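Local coordinates for protein probable TonB-dependent receptor (Pseudomonas aeruginosa, PDB 4K3F) that probably binds methionine in the periplasm as an NlpA-family lipoprotein, consistent with delivery to an uptake transporter, at residues L98-P107 with L158-L169. Sequence-based numbering, arbitrary orientation.
Sequences LPSGATVVIP and LPRVLTQVDMAL
Val104 pairs with Met167 and Val105 with Ala168 in a parallel strand pairing in one lobe of a periplasmic binding protein fold. Strand 103-107 lies between strands 149-153 and 167-170, parallel to both. Val105 N gives its hydrogen to Met167 O at 2.9 Å. Leu169 N donates to Val105 O at 3.0 Å. Met167 N binds Thr103 O and completes this ladder.

On one face Val105 is packed under the 158-165 connection. Its CG1 sits between the backbone N and the carbonyl carbon (chi1 64°), which turns it to Ala168 CB, a tight 3.4 Å away. The same methyl touches Val161 CG2 and Val165 CG2, while CG2 meets Leu158 CD2 at 3.8 Å. The Leu158 and Pro107 side chains cross at about a right angle, with Leu158 CD1 3.9 Å from Pro107 CD.

Val104 and Met167, a selenomethionine, point the same way on the other face. The Met167 chain bends at its last torsion (chi3 68°). Its CE lies 3.7 Å from Leu98 CD1 and also touches Val104 CG1. Leu120 of helix 110-122 also covers Met167. Farther along, Pro107 touches Asn112 and Asn171, both residues of the selenomethionine pocket.

A type II turn from Pro99 to Ala102 leads into the strand. There Asp166 and Thr103 grip each other reciprocally. Asp166 N donates to Thr103 OG1 at 3.1 Å. In return, Thr103 N donates to Asp166 OD2 at 3.0 Å. It meets that oxygen on the anti side, 27° out of the carboxylate plane.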
# COMPACT_ATOMS: atom_id res chain seq x y z
N LEU A 98 -4.24 7.02 24.85
CA LEU A 98 -5.40 7.51 24.08
C LEU A 98 -6.55 7.76 25.06
O LEU A 98 -6.83 6.94 25.91
CB LEU A 98 -5.84 6.50 23.03
CG LEU A 98 -4.90 6.20 21.87
CD1 LEU A 98 -5.43 5.01 21.09
CD2 LEU A 98 -4.77 7.43 20.97
N PRO A 99 -7.21 8.90 24.93
CA PRO A 99 -8.28 9.21 25.84
C PRO A 99 -9.58 8.48 25.47
O PRO A 99 -9.72 7.96 24.34
CB PRO A 99 -8.45 10.72 25.62
CG PRO A 99 -8.17 10.88 24.16
CD PRO A 99 -7.05 9.91 23.89
N SER A 100 -10.52 8.45 26.40
CA SER A 100 -11.88 8.04 26.11
C SER A 100 -12.41 8.93 25.01
O SER A 100 -12.20 10.13 25.04
CB SER A 100 -12.76 8.19 27.36
OG SER A 100 -14.12 7.88 27.07
N GLY A 101 -13.11 8.35 24.03
CA GLY A 101 -13.62 9.11 22.90
C GLY A 101 -12.57 9.59 21.88
O GLY A 101 -12.85 10.45 21.05
N ALA A 102 -11.37 9.01 21.93
CA ALA A 102 -10.33 9.31 20.97
C ALA A 102 -10.79 9.16 19.53
O ALA A 102 -11.51 8.22 19.16
CB ALA A 102 -9.08 8.47 21.21
N THR A 103 -10.35 10.12 18.72
CA THR A 103 -10.58 10.11 17.31
C THR A 103 -9.44 9.38 16.63
O THR A 103 -8.28 9.77 16.74
CB THR A 103 -10.76 11.53 16.73
OG1 THR A 103 -9.66 12.37 17.11
CG2 THR A 103 -12.07 12.13 17.23
N VAL A 104 -9.81 8.33 15.91
CA VAL A 104 -8.84 7.49 15.18
C VAL A 104 -9.30 7.40 13.73
O VAL A 104 -10.36 6.83 13.43
CB VAL A 104 -8.78 6.10 15.82
CG1 VAL A 104 -7.81 5.19 15.11
CG2 VAL A 104 -8.37 6.23 17.28
N VAL A 105 -8.50 7.95 12.82
CA VAL A 105 -8.88 7.99 11.42
C VAL A 105 -8.19 6.84 10.67
O VAL A 105 -7.02 6.52 10.92
CB VAL A 105 -8.64 9.37 10.77
CG1 VAL A 105 -7.17 9.74 10.73
CG2 VAL A 105 -9.28 9.43 9.40
N ILE A 106 -8.95 6.22 9.78
CA ILE A 106 -8.45 5.12 8.96
C ILE A 106 -8.88 5.37 7.51
O ILE A 106 -9.73 6.20 7.24
CB ILE A 106 -9.03 3.77 9.48
CG1 ILE A 106 -10.52 3.65 9.20
CG2 ILE A 106 -8.69 3.59 10.97
CD1 ILE A 106 -11.16 2.34 9.64
N PRO A 107 -8.29 4.65 6.57
CA PRO A 107 -8.75 4.81 5.19
C PRO A 107 -10.20 4.40 4.96
O PRO A 107 -10.71 3.51 5.62
CB PRO A 107 -7.80 3.91 4.38
CG PRO A 107 -6.57 3.80 5.23
CD PRO A 107 -7.08 3.79 6.66
N LEU A 158 -4.76 11.37 4.82
CA LEU A 158 -4.54 11.14 6.22
C LEU A 158 -3.31 11.88 6.82
O LEU A 158 -3.39 12.36 7.96
CB LEU A 158 -4.52 9.63 6.54
CG LEU A 158 -5.76 8.82 6.13
CD1 LEU A 158 -5.76 7.45 6.87
CD2 LEU A 158 -7.06 9.53 6.37
N PRO A 159 -2.21 12.01 6.08
CA PRO A 159 -1.08 12.75 6.71
C PRO A 159 -1.43 14.19 7.02
O PRO A 159 -0.95 14.73 8.02
CB PRO A 159 0.02 12.68 5.64
CG PRO A 159 -0.27 11.39 4.91
CD PRO A 159 -1.77 11.29 4.86
N ARG A 160 -2.29 14.78 6.20
CA ARG A 160 -2.70 16.16 6.38
C ARG A 160 -3.64 16.35 7.55
O ARG A 160 -3.78 17.50 8.03
CB ARG A 160 -3.36 16.72 5.10
CG ARG A 160 -2.35 17.26 4.09
CD ARG A 160 -3.03 18.07 2.99
NE ARG A 160 -4.18 17.37 2.41
CZ ARG A 160 -4.17 16.62 1.31
NH1 ARG A 160 -3.07 16.46 0.59
NH2 ARG A 160 -5.30 16.03 0.91
N VAL A 161 -4.32 15.29 7.98
CA VAL A 161 -5.22 15.43 9.14
C VAL A 161 -4.60 14.92 10.41
O VAL A 161 -5.21 15.01 11.47
CB VAL A 161 -6.63 14.81 8.97
CG1 VAL A 161 -7.34 15.39 7.76
CG2 VAL A 161 -6.60 13.31 8.95
N LEU A 162 -3.37 14.42 10.33
CA LEU A 162 -2.73 13.81 11.50
C LEU A 162 -2.75 14.73 12.74
O LEU A 162 -3.06 14.26 13.83
CB LEU A 162 -1.32 13.35 11.15
CG LEU A 162 -0.48 12.72 12.26
CD1 LEU A 162 -1.08 11.41 12.73
CD2 LEU A 162 0.94 12.50 11.75
N THR A 163 -2.48 16.03 12.58
CA THR A 163 -2.49 16.96 13.73
C THR A 163 -3.88 17.36 14.24
O THR A 163 -3.99 18.07 15.24
CB THR A 163 -1.67 18.25 13.46
OG1 THR A 163 -2.26 18.97 12.38
CG2 THR A 163 -0.20 17.92 13.14
N GLN A 164 -4.93 16.91 13.55
CA GLN A 164 -6.30 17.22 13.90
C GLN A 164 -7.06 16.02 14.47
O GLN A 164 -8.28 16.08 14.60
CB GLN A 164 -7.06 17.70 12.64
CG GLN A 164 -6.48 18.93 11.93
CD GLN A 164 -6.93 19.06 10.48
OE1 GLN A 164 -6.19 18.75 9.55
NE2 GLN A 164 -8.17 19.51 10.27
N VAL A 165 -6.36 14.91 14.73
CA VAL A 165 -6.95 13.72 15.30
C VAL A 165 -6.05 13.15 16.41
O VAL A 165 -4.90 13.55 16.53
CB VAL A 165 -7.23 12.64 14.20
CG1 VAL A 165 -8.17 13.20 13.15
CG2 VAL A 165 -5.94 12.14 13.57
N ASP A 166 -6.56 12.22 17.20
CA ASP A 166 -5.74 11.58 18.19
C ASP A 166 -4.80 10.55 17.61
O ASP A 166 -3.71 10.33 18.16
CB ASP A 166 -6.64 11.01 19.28
CG ASP A 166 -7.43 12.11 20.02
OD1 ASP A 166 -6.87 13.21 20.25
OD2 ASP A 166 -8.63 11.92 20.33
N MSE A 167 -5.24 9.84 16.55
CA MSE A 167 -4.39 8.82 15.91
C MSE A 167 -4.87 8.63 14.48
O MSE A 167 -6.10 8.71 14.22
CB MSE A 167 -4.44 7.51 16.70
CG MSE A 167 -3.41 6.48 16.26
SE MSE A 167 -3.15 5.10 17.62
CE MSE A 167 -4.92 4.29 17.48
N ALA A 168 -3.93 8.31 13.60
CA ALA A 168 -4.20 7.99 12.21
C ALA A 168 -3.44 6.76 11.77
O ALA A 168 -2.26 6.60 12.07
CB ALA A 168 -3.90 9.16 11.30
N LEU A 169 -4.14 5.87 11.07
CA LEU A 169 -3.51 4.67 10.52
C LEU A 169 -3.29 4.95 9.04
O LEU A 169 -4.25 5.04 8.28
CB LEU A 169 -4.36 3.42 10.76
CG LEU A 169 -4.18 2.78 12.16
CD1 LEU A 169 -4.61 3.72 13.28
CD2 LEU A 169 -4.92 1.46 12.23